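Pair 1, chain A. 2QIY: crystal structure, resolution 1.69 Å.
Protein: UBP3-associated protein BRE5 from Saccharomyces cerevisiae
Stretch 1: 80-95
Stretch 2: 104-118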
# COMPACT_ATOMS: atom_id res chain seq x y z
N ALA A 80 6.98 -23.95 7.34
CA ALA A 80 7.48 -24.49 6.07
C ALA A 80 7.14 -23.59 4.89
O ALA A 80 7.99 -23.30 4.02
CB ALA A 80 6.93 -25.90 5.86
N LYS A 81 5.89 -23.13 4.86
CA LYS A 81 5.42 -22.23 3.79
C LYS A 81 6.13 -20.89 3.82
O LYS A 81 6.58 -20.40 2.80
CB LYS A 81 3.91 -22.01 3.94
CG LYS A 81 3.07 -22.78 2.96
CD LYS A 81 3.14 -22.10 1.59
CE LYS A 81 3.00 -23.11 0.46
NZ LYS A 81 3.31 -22.52 -0.88
N VAL A 82 6.26 -20.31 5.01
CA VAL A 82 6.87 -19.00 5.18
C VAL A 82 8.34 -19.06 4.71
O VAL A 82 8.82 -18.15 4.03
CB VAL A 82 6.73 -18.51 6.67
CG1 VAL A 82 7.62 -17.30 6.91
CG2 VAL A 82 5.24 -18.19 7.00
N ARG A 83 9.02 -20.17 5.01
CA ARG A 83 10.42 -20.34 4.62
C ARG A 83 10.61 -20.31 3.10
O ARG A 83 11.72 -20.12 2.59
CB ARG A 83 10.95 -21.67 5.17
CG ARG A 83 11.34 -21.61 6.64
CD ARG A 83 11.90 -22.95 7.12
NE ARG A 83 12.29 -22.88 8.54
CZ ARG A 83 13.54 -22.69 8.95
NH1 ARG A 83 14.52 -22.61 8.05
NH2 ARG A 83 13.83 -22.63 10.25
N SER A 84 9.52 -20.55 2.38
CA SER A 84 9.61 -20.69 0.92
C SER A 84 9.20 -19.41 0.20
O SER A 84 9.14 -19.38 -1.02
CB SER A 84 8.79 -21.89 0.45
OG SER A 84 7.39 -21.63 0.50
N LEU A 85 8.96 -18.33 0.97
CA LEU A 85 8.51 -17.06 0.39
C LEU A 85 9.66 -16.38 -0.35
O LEU A 85 10.79 -16.35 0.14
CB LEU A 85 7.94 -16.15 1.49
CG LEU A 85 7.39 -14.78 1.07
CD1 LEU A 85 6.29 -14.30 2.03
CD2 LEU A 85 8.53 -13.74 0.98
N LYS A 86 9.33 -15.85 -1.53
CA LYS A 86 10.30 -15.23 -2.41
C LYS A 86 9.64 -13.97 -2.99
O LYS A 86 8.41 -13.87 -3.06
CB LYS A 86 10.64 -16.21 -3.53
CG LYS A 86 11.38 -17.47 -3.02
CD LYS A 86 11.46 -18.56 -4.08
CE LYS A 86 12.14 -19.78 -3.51
NZ LYS A 86 13.61 -19.65 -3.68
N LEU A 87 10.43 -12.99 -3.38
CA LEU A 87 9.81 -11.82 -4.01
C LEU A 87 10.76 -11.03 -4.86
O LEU A 87 11.98 -11.10 -4.68
CB LEU A 87 9.14 -10.87 -3.00
CG LEU A 87 10.04 -10.09 -2.03
CD1 LEU A 87 9.30 -8.83 -1.58
CD2 LEU A 87 10.43 -10.99 -0.85
N LYS A 88 10.14 -10.29 -5.78
CA LYS A 88 10.78 -9.19 -6.49
C LYS A 88 10.24 -7.92 -5.84
O LYS A 88 9.03 -7.66 -5.87
CB LYS A 88 10.42 -9.24 -7.97
CG LYS A 88 10.96 -8.06 -8.75
CD LYS A 88 10.69 -8.20 -10.24
CE LYS A 88 11.26 -7.00 -10.98
NZ LYS A 88 11.12 -7.14 -12.45
N LEU A 89 11.12 -7.18 -5.18
CA LEU A 89 10.72 -5.91 -4.51
C LEU A 89 10.89 -4.79 -5.54
O LEU A 89 12.00 -4.54 -6.00
CB LEU A 89 11.63 -5.64 -3.30
CG LEU A 89 11.23 -4.84 -2.05
CD1 LEU A 89 12.37 -3.95 -1.55
CD2 LEU A 89 9.83 -4.15 -2.05
N ASP A 90 9.78 -4.14 -5.92
CA ASP A 90 9.81 -3.13 -7.00
C ASP A 90 9.99 -1.68 -6.50
O ASP A 90 10.71 -0.88 -7.11
CB ASP A 90 8.52 -3.15 -7.81
CG ASP A 90 8.39 -4.38 -8.72
OD1 ASP A 90 7.25 -4.84 -8.86
OD2 ASP A 90 9.39 -4.85 -9.32
N THR A 91 9.26 -1.34 -5.45
CA THR A 91 9.17 0.05 -5.00
C THR A 91 9.15 0.17 -3.48
O THR A 91 8.67 -0.72 -2.77
CB THR A 91 7.89 0.77 -5.54
OG1 THR A 91 6.73 0.23 -4.90
CG2 THR A 91 7.74 0.58 -7.05
N ILE A 92 9.68 1.30 -3.01
CA ILE A 92 9.62 1.63 -1.60
C ILE A 92 9.22 3.10 -1.52
O ILE A 92 9.80 3.94 -2.24
CB ILE A 92 11.00 1.47 -0.91
CG1 ILE A 92 11.52 0.02 -1.05
CG2 ILE A 92 10.94 1.94 0.56
CD1 ILE A 92 12.98 -0.20 -0.62
N ASP A 93 8.25 3.38 -0.63
CA ASP A 93 7.86 4.76 -0.27
C ASP A 93 7.90 4.87 1.24
O ASP A 93 7.54 3.93 1.93
CB ASP A 93 6.43 5.07 -0.73
CG ASP A 93 6.28 5.04 -2.23
OD1 ASP A 93 6.72 6.01 -2.87
OD2 ASP A 93 5.75 4.04 -2.76
N PHE A 94 8.32 6.02 1.76
CA PHE A 94 8.26 6.21 3.21
C PHE A 94 7.89 7.62 3.59
O PHE A 94 8.10 8.57 2.82
CB PHE A 94 9.58 5.82 3.88
CG PHE A 94 10.76 6.62 3.38
CD1 PHE A 94 11.08 7.84 3.95
CD2 PHE A 94 11.54 6.14 2.32
CE1 PHE A 94 12.17 8.59 3.48
CE2 PHE A 94 12.63 6.89 1.84
CZ PHE A 94 12.94 8.10 2.42
N GLN A 95 7.37 7.75 4.81
CA GLN A 95 7.20 9.05 5.50
C GLN A 95 7.39 8.86 7.00
O GLN A 95 7.20 7.77 7.52
CB GLN A 95 5.81 9.64 5.26
CG GLN A 95 5.41 9.94 3.81
CD GLN A 95 3.94 10.38 3.68
OE1 GLN A 95 3.13 10.14 4.58
NE2 GLN A 95 3.61 11.02 2.56
N ILE A 104 8.07 5.51 11.52
CA ILE A 104 8.26 5.48 10.07
C ILE A 104 7.17 4.65 9.40
O ILE A 104 6.95 3.50 9.78
CB ILE A 104 9.65 4.92 9.68
CG1 ILE A 104 10.77 5.63 10.45
CG2 ILE A 104 9.86 5.04 8.14
CD1 ILE A 104 12.09 4.90 10.39
N LEU A 105 6.50 5.24 8.43
CA LEU A 105 5.53 4.58 7.55
C LEU A 105 6.25 4.13 6.30
O LEU A 105 6.88 4.95 5.63
CB LEU A 105 4.46 5.60 7.12
CG LEU A 105 3.03 5.25 6.67
CD1 LEU A 105 2.39 6.23 5.66
CD2 LEU A 105 2.68 3.77 6.41
N ILE A 106 6.18 2.83 5.99
CA ILE A 106 6.82 2.28 4.81
C ILE A 106 5.78 1.59 3.92
O ILE A 106 4.96 0.82 4.40
CB ILE A 106 7.94 1.25 5.18
CG1 ILE A 106 8.96 1.88 6.12
CG2 ILE A 106 8.61 0.70 3.92
CD1 ILE A 106 10.03 0.87 6.67
N MET A 107 5.82 1.85 2.62
CA MET A 107 5.01 1.02 1.71
C MET A 107 5.92 0.37 0.68
O MET A 107 6.77 1.05 0.09
CB MET A 107 4.02 1.85 0.91
CG MET A 107 2.91 2.46 1.65
SD MET A 107 2.02 3.40 0.39
CE MET A 107 1.23 2.09 -0.48
N ALA A 108 5.73 -0.93 0.46
CA ALA A 108 6.52 -1.67 -0.52
C ALA A 108 5.58 -2.28 -1.54
O ALA A 108 4.44 -2.63 -1.21
CB ALA A 108 7.29 -2.74 0.18
N THR A 109 6.01 -2.40 -2.79
CA THR A 109 5.17 -3.16 -3.73
C THR A 109 6.08 -4.05 -4.51
O THR A 109 7.28 -3.76 -4.65
CB THR A 109 4.37 -2.29 -4.76
OG1 THR A 109 5.25 -1.82 -5.80
CG2 THR A 109 3.68 -1.10 -4.10
N GLY A 110 5.52 -5.12 -5.06
CA GLY A 110 6.35 -6.05 -5.83
C GLY A 110 5.53 -7.23 -6.28
O GLY A 110 4.30 -7.15 -6.35
N GLU A 111 6.23 -8.33 -6.55
CA GLU A 111 5.60 -9.57 -6.97
C GLU A 111 6.16 -10.68 -6.09
O GLU A 111 7.37 -10.84 -5.97
CB GLU A 111 5.83 -9.82 -8.46
CG GLU A 111 5.12 -8.73 -9.30
CD GLU A 111 4.99 -9.02 -10.79
OE1 GLU A 111 5.37 -10.11 -11.26
OE2 GLU A 111 4.41 -8.13 -11.47
N MET A 112 5.25 -11.38 -5.42
CA MET A 112 5.59 -12.36 -4.40
C MET A 112 5.25 -13.75 -4.91
O MET A 112 4.27 -13.93 -5.63
CB MET A 112 4.79 -12.03 -3.12
CG MET A 112 5.10 -12.92 -1.96
SD MET A 112 4.27 -12.26 -0.49
CE MET A 112 5.28 -10.82 -0.17
N PHE A 113 6.06 -14.73 -4.55
CA PHE A 113 5.70 -16.12 -4.87
C PHE A 113 6.33 -17.01 -3.81
O PHE A 113 7.00 -16.53 -2.88
CB PHE A 113 6.10 -16.52 -6.29
CG PHE A 113 7.60 -16.51 -6.56
CD1 PHE A 113 8.28 -17.72 -6.73
CD2 PHE A 113 8.29 -15.31 -6.70
CE1 PHE A 113 9.64 -17.73 -6.99
CE2 PHE A 113 9.69 -15.32 -6.99
CZ PHE A 113 10.34 -16.52 -7.12
N TRP A 114 6.02 -18.30 -3.90
CA TRP A 114 6.63 -19.28 -3.01
C TRP A 114 7.23 -20.33 -3.93
O TRP A 114 6.86 -20.43 -5.12
CB TRP A 114 5.57 -19.87 -2.07
CG TRP A 114 5.04 -18.83 -1.07
CD1 TRP A 114 5.39 -18.70 0.26
CD2 TRP A 114 4.09 -17.80 -1.34
NE1 TRP A 114 4.73 -17.65 0.82
CE2 TRP A 114 3.92 -17.07 -0.13
CE3 TRP A 114 3.36 -17.42 -2.48
CZ2 TRP A 114 3.03 -15.98 -0.03
CZ3 TRP A 114 2.49 -16.31 -2.38
CH2 TRP A 114 2.35 -15.61 -1.17
N THR A 115 8.18 -21.11 -3.43
CA THR A 115 8.78 -22.15 -4.27
C THR A 115 7.74 -22.88 -5.10
O THR A 115 6.76 -23.44 -4.55
CB THR A 115 9.56 -23.14 -3.39
OG1 THR A 115 10.48 -22.39 -2.59
CG2 THR A 115 10.29 -24.16 -4.28
N GLY A 116 7.93 -22.82 -6.42
CA GLY A 116 7.09 -23.51 -7.37
C GLY A 116 5.73 -22.90 -7.71
O GLY A 116 5.00 -23.48 -8.52
N THR A 117 5.38 -21.76 -7.10
CA THR A 117 4.08 -21.14 -7.38
C THR A 117 4.19 -20.03 -8.41
O THR A 117 5.29 -19.53 -8.66
CB THR A 117 3.40 -20.53 -6.12
OG1 THR A 117 3.95 -19.24 -5.83
CG2 THR A 117 3.51 -21.46 -4.92
N PRO A 118 3.05 -19.62 -9.01
CA PRO A 118 3.09 -18.40 -9.81
C PRO A 118 3.27 -17.17 -8.93
O PRO A 118 3.13 -17.25 -7.70
CB PRO A 118 1.72 -18.34 -10.48
CG PRO A 118 0.86 -19.21 -9.65
CD PRO A 118 1.71 -20.25 -9.01
O HOH W 1 5.85 -23.48 -1.56
O HOH W 2 5.01 -2.99 -8.16
O HOH W 3 5.97 1.35 -2.65

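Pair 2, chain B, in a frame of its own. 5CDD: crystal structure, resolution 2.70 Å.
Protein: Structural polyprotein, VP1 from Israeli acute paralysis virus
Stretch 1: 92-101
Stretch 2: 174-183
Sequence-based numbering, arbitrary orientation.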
# COMPACT_ATOMS: atom_id res chain seq x y z
N ARG B 92 -14.18 12.30 -32.30
CA ARG B 92 -14.46 13.69 -31.99
C ARG B 92 -15.31 13.83 -30.72
O ARG B 92 -16.07 12.93 -30.38
CB ARG B 92 -15.19 14.34 -33.17
CG ARG B 92 -14.39 14.34 -34.46
CD ARG B 92 -15.31 14.29 -35.67
NE ARG B 92 -14.57 14.28 -36.93
CZ ARG B 92 -13.98 15.35 -37.45
NH1 ARG B 92 -14.03 16.52 -36.83
NH2 ARG B 92 -13.33 15.25 -38.61
N ARG B 93 -15.17 14.96 -30.04
CA ARG B 93 -15.92 15.22 -28.82
C ARG B 93 -16.70 16.53 -28.93
O ARG B 93 -16.23 17.49 -29.55
CB ARG B 93 -14.98 15.30 -27.62
CG ARG B 93 -14.41 13.96 -27.19
CD ARG B 93 -13.31 14.12 -26.16
NE ARG B 93 -12.86 12.82 -25.66
CZ ARG B 93 -11.76 12.65 -24.93
NH1 ARG B 93 -11.01 13.69 -24.61
NH2 ARG B 93 -11.42 11.43 -24.51
N TYR B 94 -17.89 16.56 -28.33
CA TYR B 94 -18.73 17.75 -28.35
C TYR B 94 -19.33 18.02 -26.98
O TYR B 94 -19.61 17.10 -26.22
CB TYR B 94 -19.88 17.59 -29.36
CG TYR B 94 -19.46 17.35 -30.79
CD1 TYR B 94 -19.19 16.06 -31.25
CD2 TYR B 94 -19.35 18.41 -31.69
CE1 TYR B 94 -18.81 15.84 -32.58
CE2 TYR B 94 -18.98 18.20 -33.01
CZ TYR B 94 -18.71 16.91 -33.45
OH TYR B 94 -18.35 16.70 -34.76
N LYS B 95 -19.52 19.30 -26.68
CA LYS B 95 -20.12 19.71 -25.42
C LYS B 95 -21.17 20.76 -25.74
O LYS B 95 -20.87 21.78 -26.37
CB LYS B 95 -19.08 20.29 -24.46
CG LYS B 95 -18.02 19.31 -24.01
CD LYS B 95 -17.28 19.81 -22.78
CE LYS B 95 -16.05 18.96 -22.48
NZ LYS B 95 -16.37 17.51 -22.43
N PHE B 96 -22.40 20.52 -25.31
CA PHE B 96 -23.49 21.45 -25.56
C PHE B 96 -23.94 22.09 -24.25
O PHE B 96 -24.54 21.43 -23.41
CB PHE B 96 -24.67 20.75 -26.22
CG PHE B 96 -24.30 19.97 -27.46
CD1 PHE B 96 -23.74 18.70 -27.35
CD2 PHE B 96 -24.49 20.52 -28.72
CE1 PHE B 96 -23.38 17.98 -28.50
CE2 PHE B 96 -24.13 19.81 -29.87
CZ PHE B 96 -23.57 18.54 -29.76
N PHE B 97 -23.63 23.37 -24.08
CA PHE B 97 -24.02 24.09 -22.88
C PHE B 97 -25.39 24.72 -23.11
O PHE B 97 -25.52 25.70 -23.84
CB PHE B 97 -23.00 25.18 -22.54
CG PHE B 97 -21.60 24.67 -22.36
CD1 PHE B 97 -20.82 24.33 -23.46
CD2 PHE B 97 -21.06 24.53 -21.09
CE1 PHE B 97 -19.52 23.86 -23.30
CE2 PHE B 97 -19.76 24.05 -20.91
CZ PHE B 97 -18.99 23.72 -22.02
N ASN B 98 -26.40 24.14 -22.49
CA ASN B 98 -27.77 24.61 -22.63
C ASN B 98 -27.94 26.07 -22.19
O ASN B 98 -27.41 26.48 -21.16
CB ASN B 98 -28.71 23.72 -21.81
CG ASN B 98 -30.12 24.24 -21.78
OD1 ASN B 98 -30.79 24.32 -22.81
ND2 ASN B 98 -30.59 24.61 -20.59
N THR B 99 -28.69 26.83 -22.98
CA THR B 99 -28.96 28.23 -22.67
C THR B 99 -30.45 28.48 -22.88
O THR B 99 -30.91 29.62 -22.92
CB THR B 99 -28.16 29.19 -23.58
OG1 THR B 99 -28.59 29.06 -24.94
CG2 THR B 99 -26.67 28.89 -23.50
N THR B 100 -31.19 27.39 -23.02
CA THR B 100 -32.63 27.44 -23.24
C THR B 100 -33.38 27.60 -21.92
O THR B 100 -33.19 26.81 -21.00
CB THR B 100 -33.14 26.14 -23.90
OG1 THR B 100 -32.30 25.79 -25.00
CG2 THR B 100 -34.57 26.33 -24.40
N PRO B 101 -34.25 28.62 -21.82
CA PRO B 101 -35.01 28.81 -20.59
C PRO B 101 -35.80 27.53 -20.34
O PRO B 101 -36.32 26.93 -21.28
CB PRO B 101 -35.91 29.99 -20.92
CG PRO B 101 -35.08 30.78 -21.89
CD PRO B 101 -34.51 29.71 -22.78
N THR B 174 -37.66 19.42 -26.89
CA THR B 174 -38.09 20.81 -26.82
C THR B 174 -37.18 21.64 -27.70
O THR B 174 -36.11 21.19 -28.09
CB THR B 174 -37.99 21.34 -25.39
OG1 THR B 174 -36.61 21.45 -25.01
CG2 THR B 174 -38.70 20.38 -24.44
N SER B 175 -37.60 22.86 -28.01
CA SER B 175 -36.80 23.75 -28.83
C SER B 175 -35.64 24.21 -27.97
O SER B 175 -35.83 24.73 -26.87
CB SER B 175 -37.63 24.94 -29.26
OG SER B 175 -37.08 25.53 -30.42
N THR B 176 -34.42 24.00 -28.47
CA THR B 176 -33.23 24.37 -27.72
C THR B 176 -32.35 25.44 -28.35
O THR B 176 -32.51 25.82 -29.50
CB THR B 176 -32.35 23.13 -27.46
OG1 THR B 176 -32.04 22.48 -28.70
CG2 THR B 176 -33.06 22.16 -26.55
N THR B 177 -31.42 25.91 -27.54
CA THR B 177 -30.45 26.91 -27.92
C THR B 177 -29.25 26.68 -27.00
O THR B 177 -29.36 26.83 -25.78
CB THR B 177 -31.01 28.33 -27.73
OG1 THR B 177 -29.97 29.28 -28.00
CG2 THR B 177 -31.53 28.53 -26.32
N GLN B 178 -28.11 26.30 -27.57
CA GLN B 178 -26.94 26.03 -26.75
C GLN B 178 -25.62 26.53 -27.31
O GLN B 178 -25.51 26.82 -28.50
CB GLN B 178 -26.81 24.52 -26.49
CG GLN B 178 -28.12 23.77 -26.45
CD GLN B 178 -28.52 23.23 -27.82
OE1 GLN B 178 -28.44 23.93 -28.83
NE2 GLN B 178 -28.97 21.99 -27.85
N ILE B 179 -24.63 26.61 -26.43
CA ILE B 179 -23.29 27.02 -26.81
C ILE B 179 -22.59 25.71 -27.15
O ILE B 179 -22.54 24.80 -26.32
CB ILE B 179 -22.55 27.70 -25.65
CG1 ILE B 179 -23.33 28.93 -25.17
CG2 ILE B 179 -21.16 28.10 -26.09
CD1 ILE B 179 -22.76 29.58 -23.93
N VAL B 180 -22.08 25.60 -28.36
CA VAL B 180 -21.41 24.38 -28.77
C VAL B 180 -19.89 24.51 -28.80
O VAL B 180 -19.35 25.43 -29.42
CB VAL B 180 -21.91 23.93 -30.17
CG1 VAL B 180 -21.31 22.58 -30.52
CG2 VAL B 180 -23.42 23.87 -30.18
N ALA B 181 -19.22 23.59 -28.13
CA ALA B 181 -17.77 23.56 -28.07
C ALA B 181 -17.32 22.16 -28.46
O ALA B 181 -17.93 21.18 -28.03
CB ALA B 181 -17.29 23.90 -26.67
N ARG B 182 -16.28 22.06 -29.27
CA ARG B 182 -15.79 20.75 -29.69
C ARG B 182 -14.29 20.57 -29.56
O ARG B 182 -13.56 21.50 -29.21
CB ARG B 182 -16.19 20.48 -31.15
CG ARG B 182 -15.49 21.38 -32.14
CD ARG B 182 -15.77 20.95 -33.57
NE ARG B 182 -15.14 21.86 -34.53
CZ ARG B 182 -15.21 21.71 -35.85
NH1 ARG B 182 -15.86 20.68 -36.37
NH2 ARG B 182 -14.61 22.59 -36.64
N ALA B 183 -13.85 19.35 -29.84
CA ALA B 183 -12.44 18.97 -29.79
C ALA B 183 -12.39 17.54 -30.30
O ALA B 183 -13.43 16.93 -30.53
CB ALA B 183 -11.93 19.02 -28.35

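Both pairs are two neighbouring antiparallel strands of one chain. The N-to-C directions meet at 157° in pair 1 and 139° in pair 2, and the axes approach to 4.5 and 4.4 Å. Superposing 14 central residues gives an RMSD of 0.8 Å. S84(A) to T91(A) match R93(B) to T100(B), and M107(A) to W114(A) match S175(B) to R182(B).

The hydrogen-bonded rungs coincide. In pair 1, K86(A) N donates to F113(A) O at 2.8 Å, and F113(A) N returns a bond to K86(A) O at 2.9 Å. The matching rung in pair 2 joins K95(B) N to A181(B) O at 2.8 Å and A181(B) N to K95(B) O at 3.0 Å. One rung further on, K88(A) pairs with E111(A) as F97(B) pairs with I179(B).

On the K86(A) face the two pairs fill space differently. F113(A) sits where pair 2 has A181(B). The CB atom of K86(A) lies over one face of the F113(A) ring, 3.7 Å from its centroid, so the lysine's aliphatic part packs on the aromatic surface. In pair 2 the ring comes from the other strand. F97(B), the match of K88(A), brings CE1 to 4.0 Å from A181(B) CB, with the alanine at the ring edge. F97(B) CB also lies 4.0 Å from I179(B) CB, where pair 1 has K88(A) opposite E111(A).

On the other face, L85(A), L87(A) and M112(A) match Y94(B), F96(B) and V180(B). L85(A) CD1 touches M112(A) SD at 3.8 Å. L87(A) CB lies 4.5 Å from M112(A) CB. In pair 2, F96(B) CD2 reaches V180(B) CG2 at 3.8 Å, so a ring and a short branched chain make the apolar contact. W114(A) matches R182(B). W114(A) CD1 lies 3.8 Å from L85(A) CB. In pair 2, R182(B) CB lies 3.8 Å from Y94(B) CD2. The matched residues touch in both pairs, but the ring is on the second strand in pair 1 and on the first in pair 2.

The matched segments D90(A)-T91(A) and T99(B)-T100(B) show the clearest parallel. A beta bulge shifts the pair 1 register by one here. T109(A) O accepts from D90(A) N at 2.8 Å and from T91(A) N at 3.2 Å. Its match, T177(B) O, accepts from T99(B) N at 2.9 Å and from T99(B) OG1 at 2.5 Å. A backbone amide and a threonine hydroxyl thus supply the second bond in turn. T177(B) N donates to T100(B) OG1 at 2.7 Å, while the matching T109(A) N donates to the backbone, T91(A) O, at 3.1 Å. The hydroxyls T91(A) OG1 and T109(A) OG1 are hydrogen-bonded at 2.7 Å.

G110(A) matches Q178(B). An ideal CB on G110(A) would lie 2.1 Å from K88(A) O, a clash. At Q178(B) a CB is accommodated, 3.2 Å from F97(B) O, with its CA displaced 1.3 Å from that of G110(A) after superposition.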